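Local coordinates for hypothetical protein jhp0584 (Helicobacter pylori J99, PDB 4R7K) that is of unknown function but has the helix-grip architecture of the SRPBCC superfamily, whose members commonly bind hydrophobic ligands in a cavity between sheet and long helix, at residues T42-S47 / N173-G178; L55-V60 / V143-N148; H139-E144 / A181-L186. All blocks are in the same frame, centred on the assembly; numbering follows the deposited sequence. Where two conformers were deposited one is given.

Contact 1: residues T42-S47 / N173-G178; sequences TDNFVS and NAMLNG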
# COMPACT_ATOMS: atom_id res chain seq x y z
N THR A 42 -10.70 21.84 -3.56
CA THR A 42 -10.40 21.61 -2.15
C THR A 42 -8.92 21.18 -1.97
O THR A 42 -8.07 21.42 -2.85
CB THR A 42 -11.37 20.60 -1.54
OG1 THR A 42 -11.24 19.36 -2.21
CG2 THR A 42 -12.81 21.09 -1.66
N ASP A 43 -8.61 20.53 -0.85
CA ASP A 43 -7.21 20.23 -0.49
C ASP A 43 -6.80 18.81 -0.81
O ASP A 43 -5.61 18.53 -0.91
CB ASP A 43 -7.01 20.54 1.00
CG ASP A 43 -7.15 22.05 1.29
OD1 ASP A 43 -6.52 22.85 0.57
OD2 ASP A 43 -7.89 22.43 2.24
N ASN A 44 -7.77 17.92 -0.97
CA ASN A 44 -7.50 16.55 -1.36
C ASN A 44 -8.75 15.97 -2.02
O ASN A 44 -9.89 16.31 -1.62
CB ASN A 44 -7.07 15.73 -0.15
CG ASN A 44 -6.49 14.37 -0.52
OD1 ASN A 44 -5.90 14.18 -1.58
ND2 ASN A 44 -6.62 13.42 0.41
N PHE A 45 -8.53 15.11 -3.01
CA PHE A 45 -9.55 14.44 -3.75
C PHE A 45 -9.13 13.00 -3.93
O PHE A 45 -8.00 12.70 -4.33
CB PHE A 45 -9.79 15.14 -5.09
CG PHE A 45 -10.70 14.38 -6.01
CD1 PHE A 45 -12.04 14.18 -5.67
CD2 PHE A 45 -10.23 13.84 -7.19
CE1 PHE A 45 -12.89 13.50 -6.51
CE2 PHE A 45 -11.08 13.11 -8.02
CZ PHE A 45 -12.41 12.96 -7.69
N VAL A 46 -10.04 12.10 -3.60
CA VAL A 46 -9.79 10.67 -3.68
C VAL A 46 -10.89 10.03 -4.52
O VAL A 46 -12.05 10.39 -4.34
CB VAL A 46 -9.85 10.05 -2.28
CG1 VAL A 46 -9.37 8.62 -2.30
CG2 VAL A 46 -9.04 10.89 -1.30
N SER A 47 -10.53 9.13 -5.45
CA SER A 47 -11.52 8.42 -6.26
C SER A 47 -11.18 6.94 -6.35
O SER A 47 -10.03 6.56 -6.66
CB SER A 47 -11.57 9.06 -7.67
OG SER A 47 -12.56 8.45 -8.48
N ASN A 173 -0.58 6.54 -0.81
CA ASN A 173 -1.79 7.32 -0.60
C ASN A 173 -2.72 6.57 0.33
O ASN A 173 -3.38 5.61 -0.07
CB ASN A 173 -2.41 7.65 -1.95
CG ASN A 173 -3.58 8.57 -1.84
OD1 ASN A 173 -4.34 8.53 -0.86
ND2 ASN A 173 -3.74 9.44 -2.85
N ALA A 174 -2.76 7.00 1.59
CA ALA A 174 -3.54 6.34 2.64
C ALA A 174 -5.03 6.25 2.34
O ALA A 174 -5.63 5.17 2.47
CB ALA A 174 -3.30 7.01 3.98
N MSE A 175 -5.61 7.37 1.96
CA MSE A 175 -7.01 7.46 1.62
C MSE A 175 -7.38 6.56 0.45
O MSE A 175 -8.41 5.88 0.48
CB MSE A 175 -7.36 8.89 1.23
CG MSE A 175 -7.25 9.91 2.35
SE MSE A 175 -8.37 9.43 3.90
CE MSE A 175 -10.08 9.41 2.90
N LEU A 176 -6.57 6.59 -0.61
CA LEU A 176 -6.83 5.74 -1.78
C LEU A 176 -6.90 4.23 -1.44
O LEU A 176 -7.80 3.51 -1.88
CB LEU A 176 -5.72 5.96 -2.82
CG LEU A 176 -5.83 5.22 -4.14
CD1 LEU A 176 -6.92 5.88 -4.97
CD2 LEU A 176 -4.54 5.20 -4.93
N ASN A 177 -5.94 3.78 -0.64
CA ASN A 177 -5.85 2.40 -0.28
C ASN A 177 -6.92 2.01 0.73
O ASN A 177 -7.44 0.91 0.63
CB ASN A 177 -4.42 2.09 0.21
CG ASN A 177 -3.42 2.05 -0.95
OD1 ASN A 177 -2.55 2.91 -1.08
ND2 ASN A 177 -3.64 1.13 -1.86
N GLY A 178 -7.24 2.90 1.67
CA GLY A 178 -8.31 2.66 2.64
C GLY A 178 -9.66 2.55 1.94
O GLY A 178 -10.44 1.65 2.21
O HOH W 1 -4.82 11.02 0.40
O HOH W 2 -5.69 11.76 -2.89
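V46 of strand 44-53 sets both its methyls against the first turn of helix 174-190. CG2 lies 3.6 Å from CB of M175, a selenomethionine, and the two side chains cross at about a right angle. CG1, anti to the backbone N of V46 (chi1 -171°), reaches the backbone of L176 instead, 3.8 Å from L176 N. L176 returns the contact with CD1, which comes within 3.6 Å of S47 O. The axes of strand 44-47 and helix 174-178 pass 8.1 Å apart at 24°.

The polar part runs through water, with no direct hydrogen bond between the segments. One water accepts from N44 ND2 and lies 2.8 Å from N173 OD1. A second accepts from N173 ND2 and lies 2.8 Å from N44 OD1. N44 ND2 also donates to Q159 of strand 150-160, opposite the classic beta bulge at D43 and N44.

N173 is the N-cap: its OD1 takes the L176 N-H almost straight (171°), with the donor above the carbonyl plane. The capping amide is thus both an end to the helix and a water-linked partner of the strand outermost in this chain, so two bridging waters supply the polar link beside the V46–M175 packing at the start of the C-terminal helix.

Contact 2: residues L55-V60 / V143-N148; sequences LDFNKV and VEKLDN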
# COMPACT_ATOMS: atom_id res chain seq x y z
N LEU A 55 -23.11 -9.30 -8.97
CA LEU A 55 -23.32 -8.70 -7.65
C LEU A 55 -24.74 -8.13 -7.61
O LEU A 55 -25.18 -7.52 -8.58
CB LEU A 55 -22.32 -7.56 -7.48
CG LEU A 55 -22.13 -6.95 -6.11
CD1 LEU A 55 -21.82 -8.04 -5.09
CD2 LEU A 55 -21.02 -5.91 -6.17
N ASP A 56 -25.45 -8.31 -6.50
CA ASP A 56 -26.81 -7.81 -6.38
C ASP A 56 -26.86 -6.34 -5.90
O ASP A 56 -26.35 -6.01 -4.82
CB ASP A 56 -27.65 -8.68 -5.43
CG ASP A 56 -29.09 -8.26 -5.44
OD1 ASP A 56 -29.72 -8.45 -6.50
OD2 ASP A 56 -29.56 -7.69 -4.45
N PHE A 57 -27.47 -5.48 -6.70
CA PHE A 57 -27.61 -4.07 -6.36
C PHE A 57 -28.22 -3.87 -4.98
O PHE A 57 -27.66 -3.18 -4.16
CB PHE A 57 -28.45 -3.35 -7.41
CG PHE A 57 -28.80 -1.92 -7.07
CD1 PHE A 57 -27.91 -0.88 -7.34
CD2 PHE A 57 -30.05 -1.59 -6.57
CE1 PHE A 57 -28.24 0.43 -7.06
CE2 PHE A 57 -30.39 -0.28 -6.28
CZ PHE A 57 -29.49 0.73 -6.53
N ASN A 58 -29.38 -4.47 -4.75
CA ASN A 58 -30.08 -4.30 -3.46
C ASN A 58 -29.22 -4.65 -2.26
O ASN A 58 -29.23 -3.95 -1.25
CB ASN A 58 -31.41 -5.06 -3.48
CG ASN A 58 -32.50 -4.27 -4.19
OD1 ASN A 58 -32.53 -3.02 -4.12
ND2 ASN A 58 -33.40 -4.97 -4.84
N LYS A 59 -28.47 -5.73 -2.37
CA LYS A 59 -27.64 -6.19 -1.28
C LYS A 59 -26.51 -5.20 -1.01
O LYS A 59 -26.18 -4.92 0.13
CB LYS A 59 -27.12 -7.61 -1.59
CG LYS A 59 -26.50 -8.37 -0.43
CD LYS A 59 -27.39 -8.49 0.82
CE LYS A 59 -28.68 -9.23 0.60
NZ LYS A 59 -29.47 -9.31 1.86
N VAL A 60 -25.94 -4.64 -2.05
CA VAL A 60 -24.87 -3.68 -1.89
C VAL A 60 -25.39 -2.43 -1.18
O VAL A 60 -24.78 -1.94 -0.23
CB VAL A 60 -24.23 -3.33 -3.25
CG1 VAL A 60 -23.28 -2.15 -3.12
CG2 VAL A 60 -23.51 -4.55 -3.81
N VAL A 143 -23.85 3.99 -6.41
CA VAL A 143 -23.99 2.55 -6.66
C VAL A 143 -25.02 2.42 -7.77
O VAL A 143 -26.12 2.98 -7.65
CB VAL A 143 -24.49 1.79 -5.41
CG1 VAL A 143 -24.57 0.28 -5.70
CG2 VAL A 143 -23.57 1.99 -4.20
N GLU A 144 -24.69 1.70 -8.86
CA GLU A 144 -25.64 1.52 -9.94
C GLU A 144 -25.53 0.21 -10.69
O GLU A 144 -24.46 -0.42 -10.78
CB GLU A 144 -25.58 2.67 -10.95
CG GLU A 144 -24.27 2.79 -11.70
CD GLU A 144 -24.30 3.91 -12.73
OE1 GLU A 144 -25.41 4.29 -13.18
OE2 GLU A 144 -23.20 4.41 -13.11
N LYS A 145 -26.68 -0.20 -11.20
CA LYS A 145 -26.78 -1.37 -12.05
C LYS A 145 -26.30 -1.01 -13.46
O LYS A 145 -26.68 0.06 -14.00
CB LYS A 145 -28.24 -1.75 -12.19
CG LYS A 145 -28.94 -2.22 -10.94
CD LYS A 145 -30.36 -2.66 -11.35
CE LYS A 145 -31.14 -3.30 -10.25
NZ LYS A 145 -30.58 -4.64 -9.94
N LEU A 146 -25.48 -1.86 -14.05
CA LEU A 146 -24.97 -1.66 -15.41
C LEU A 146 -25.45 -2.83 -16.24
O LEU A 146 -25.85 -3.86 -15.68
CB LEU A 146 -23.44 -1.59 -15.46
CG LEU A 146 -22.71 -0.49 -14.68
CD1 LEU A 146 -21.26 -0.53 -15.04
CD2 LEU A 146 -23.33 0.86 -14.99
N ASP A 147 -25.40 -2.69 -17.56
CA ASP A 147 -25.84 -3.77 -18.46
C ASP A 147 -25.18 -5.09 -18.19
O ASP A 147 -24.03 -5.16 -17.74
CB ASP A 147 -25.52 -3.41 -19.92
CG ASP A 147 -26.46 -2.39 -20.49
OD1 ASP A 147 -27.65 -2.40 -20.11
OD2 ASP A 147 -26.03 -1.60 -21.36
N ASN A 148 -25.95 -6.15 -18.43
CA ASN A 148 -25.50 -7.52 -18.32
C ASN A 148 -25.05 -7.95 -16.92
O ASN A 148 -23.96 -8.49 -16.75
CB ASN A 148 -24.41 -7.80 -19.36
CG ASN A 148 -24.31 -9.27 -19.73
OD1 ASN A 148 -25.12 -10.09 -19.30
ND2 ASN A 148 -23.32 -9.60 -20.55
O HOH W 3 -28.14 -6.28 -9.45
O HOH W 4 -30.84 -5.78 -7.11
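F57, the first residue of helix 57-65, meets both V143 and K145 of strand 136-146. With CG anti to the backbone N (chi1 173°), its ring extends toward the strand and presents an edge to the backbone: CE1 is 3.4 Å from V143 O, which lies near the ring plane. The neighbouring edge atom, F57 CD1, packs against V143 CG1 at 3.9 Å. That same methyl meets V60 CG1 at 3.8 Å, so one branch of the valine serves two residues a helical turn apart.

K145 crosses the phenylalanine at about a right angle. Its aliphatic chain runs past the root of the aromatic side chain, CG lying 3.7 Å from F57 CB, and a bend at its last torsion (chi4 -70°) brings NZ to 3.5 Å from F57 CB. Here the helix that follows strand 44-53 comes back across the antiparallel sheet, on the face that also carries helix 174-190, consistent with the helix-grip fold of the SRPBCC family; V60 touches L186 and S190 of that helix as well as I153 of strand 150-160.

At the helix start D56 is the N-cap, its OD2 accepting from K59 N on the anti side, tilted out of the carboxylate plane. The ammonium group of K145 reaches this end through water. One water accepts from F57 N and, weakly, from K145 NZ. Another accepts from both K145 NZ, 3.1 Å away, and N58 N while donating to D56 OD1; K145 NZ and D56 OD1 stay 5.2 Å apart, with this water between them.

Contact 3: residues H139-E144 / A181-L186; sequences HAWLVE and AWLDGL
Strand 139-144 and helix 181-186 run at 33° to each other with axes 12.9 Å apart, a separation bridged by large side chains, chiefly W141 and W182. The six-membered ring of W141 drives its edge into one face of the W182 indole. Its centroid lies 4.7 Å from that of the five-membered ring, the planes stand at 72°, and W141 CZ2 sits above the W182 face, 3.6 Å from CE2. The chi1 of W182, -161°, keeps its CG anti to the backbone N and carries the indole toward the sheet.

H139 makes a second, offset edge-to-face pair with W182, nearly perpendicular to its six-membered ring; H139 CE1 is 3.7 Å from W182 CZ3. Along the strand, H139 and W141 also lie face against face near their rims. NE2 of the imidazole is hydrogen-bonded to T155 OG1 of strand 150-160. W141 slides past two leucines in the opposite direction, its CZ3 meeting L183 CD2 at 3.6 Å and, more loosely, L186 CD2 at 4.2 Å.

The aromatic cluster continues beyond the two segments: W123 of the neighbouring strand meets both H139 and W141, while W70 and Y74 pack on W182. This is the space between curved sheet and C-terminal helix that, in SRPBCC relatives with the helix-grip fold, commonly forms a hydrophobic cavity. No hydrogen bond joins the segments, so ring edges on a ring face and the leucine methyls carry the contact, and the two edge-to-face approaches probably restrict rotation of the W182 indole in an aromatic-rich interior.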
# COMPACT_ATOMS: atom_id res chain seq x y z
N HIS A 139 -17.98 12.89 1.59
CA HIS A 139 -17.72 11.56 1.04
C HIS A 139 -18.98 11.08 0.33
O HIS A 139 -20.01 10.89 0.93
CB HIS A 139 -17.42 10.65 2.20
CG HIS A 139 -17.00 9.28 1.80
ND1 HIS A 139 -16.43 8.40 2.70
CD2 HIS A 139 -16.95 8.66 0.60
CE1 HIS A 139 -16.15 7.27 2.09
NE2 HIS A 139 -16.45 7.40 0.81
N ALA A 140 -18.87 10.89 -0.98
CA ALA A 140 -20.02 10.57 -1.80
C ALA A 140 -19.87 9.19 -2.40
O ALA A 140 -18.74 8.68 -2.64
CB ALA A 140 -20.17 11.60 -2.90
N TRP A 141 -21.02 8.61 -2.66
CA TRP A 141 -21.12 7.29 -3.19
C TRP A 141 -22.15 7.25 -4.28
O TRP A 141 -23.22 7.91 -4.19
CB TRP A 141 -21.56 6.29 -2.10
CG TRP A 141 -20.67 6.10 -0.92
CD1 TRP A 141 -20.55 6.94 0.16
CD2 TRP A 141 -19.82 4.98 -0.64
NE1 TRP A 141 -19.66 6.40 1.07
CE2 TRP A 141 -19.20 5.20 0.60
CE3 TRP A 141 -19.54 3.78 -1.33
CZ2 TRP A 141 -18.29 4.31 1.15
CZ3 TRP A 141 -18.61 2.90 -0.78
CH2 TRP A 141 -18.02 3.15 0.45
N LEU A 142 -21.87 6.42 -5.28
CA LEU A 142 -22.79 6.15 -6.36
C LEU A 142 -22.73 4.67 -6.66
O LEU A 142 -21.69 4.15 -7.08
CB LEU A 142 -22.41 6.97 -7.60
CG LEU A 142 -23.51 7.09 -8.68
CD1 LEU A 142 -23.18 8.26 -9.60
CD2 LEU A 142 -23.60 5.78 -9.45
N VAL A 143 -23.85 3.99 -6.41
CA VAL A 143 -23.99 2.55 -6.66
C VAL A 143 -25.02 2.42 -7.77
O VAL A 143 -26.12 2.98 -7.65
CB VAL A 143 -24.49 1.79 -5.41
CG1 VAL A 143 -24.57 0.28 -5.70
CG2 VAL A 143 -23.57 1.99 -4.20
N GLU A 144 -24.69 1.70 -8.86
CA GLU A 144 -25.64 1.52 -9.94
C GLU A 144 -25.53 0.21 -10.69
O GLU A 144 -24.46 -0.42 -10.78
CB GLU A 144 -25.58 2.67 -10.95
CG GLU A 144 -24.27 2.79 -11.70
CD GLU A 144 -24.30 3.91 -12.73
OE1 GLU A 144 -25.41 4.29 -13.18
OE2 GLU A 144 -23.20 4.41 -13.11
N ALA A 181 -10.07 -0.60 0.11
CA ALA A 181 -10.40 -1.68 1.05
C ALA A 181 -11.89 -1.68 1.41
O ALA A 181 -12.48 -2.74 1.63
CB ALA A 181 -9.54 -1.60 2.31
N TRP A 182 -12.48 -0.48 1.49
CA TRP A 182 -13.91 -0.34 1.80
C TRP A 182 -14.68 -0.99 0.66
O TRP A 182 -15.54 -1.84 0.91
CB TRP A 182 -14.35 1.12 1.91
CG TRP A 182 -15.66 1.32 2.66
CD1 TRP A 182 -16.75 0.49 2.65
CD2 TRP A 182 -16.06 2.48 3.41
NE1 TRP A 182 -17.75 1.00 3.44
CE2 TRP A 182 -17.35 2.23 3.92
CE3 TRP A 182 -15.41 3.68 3.79
CZ2 TRP A 182 -18.03 3.14 4.73
CZ3 TRP A 182 -16.09 4.58 4.61
CH2 TRP A 182 -17.37 4.30 5.08
N LEU A 183 -14.34 -0.63 -0.58
CA LEU A 183 -15.03 -1.21 -1.74
C LEU A 183 -14.83 -2.71 -1.86
O LEU A 183 -15.78 -3.43 -2.11
CB LEU A 183 -14.60 -0.55 -3.06
CG LEU A 183 -14.84 0.94 -3.24
CD1 LEU A 183 -14.41 1.33 -4.62
CD2 LEU A 183 -16.31 1.29 -3.10
N ASP A 184 -13.59 -3.18 -1.66
CA ASP A 184 -13.33 -4.61 -1.82
C ASP A 184 -14.10 -5.38 -0.74
O ASP A 184 -14.62 -6.47 -1.01
CB ASP A 184 -11.84 -4.92 -1.75
CG ASP A 184 -11.07 -4.37 -2.98
OD1 ASP A 184 -11.67 -4.04 -4.03
OD2 ASP A 184 -9.84 -4.29 -2.87
N GLY A 185 -14.18 -4.82 0.46
CA GLY A 185 -14.90 -5.45 1.53
C GLY A 185 -16.39 -5.50 1.27
O GLY A 185 -17.04 -6.52 1.48
N LEU A 186 -16.93 -4.38 0.81
CA LEU A 186 -18.37 -4.29 0.47
C LEU A 186 -18.75 -5.33 -0.57
O LEU A 186 -19.77 -6.01 -0.47
CB LEU A 186 -18.64 -2.85 -0.01
CG LEU A 186 -20.03 -2.50 -0.50
CD1 LEU A 186 -21.09 -2.88 0.52
CD2 LEU A 186 -20.06 -1.02 -0.77

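Overall arrangement
Contacts 1 and 3 hold successive parts of helix 174-190 against the sheet, the first at strand 44-53, the second at strand 136-146 further in; their centres are 14 Å apart. Contact 2 uses strand 136-146 again, nearer its end, and brings in helix 57-65, which follows strand 44-53. It shares V143 and E144 with contact 3 and touches it where V60 packs on L186. Contact 3 is closest to the chain centre and rests on aromatic and aliphatic side chains, with no hydrogen bond between its segments. Contacts 1 and 2, also largely buried, each add a capped helix start and bridging waters, and only contact 2 includes an exposed residue, K145, among those that touch.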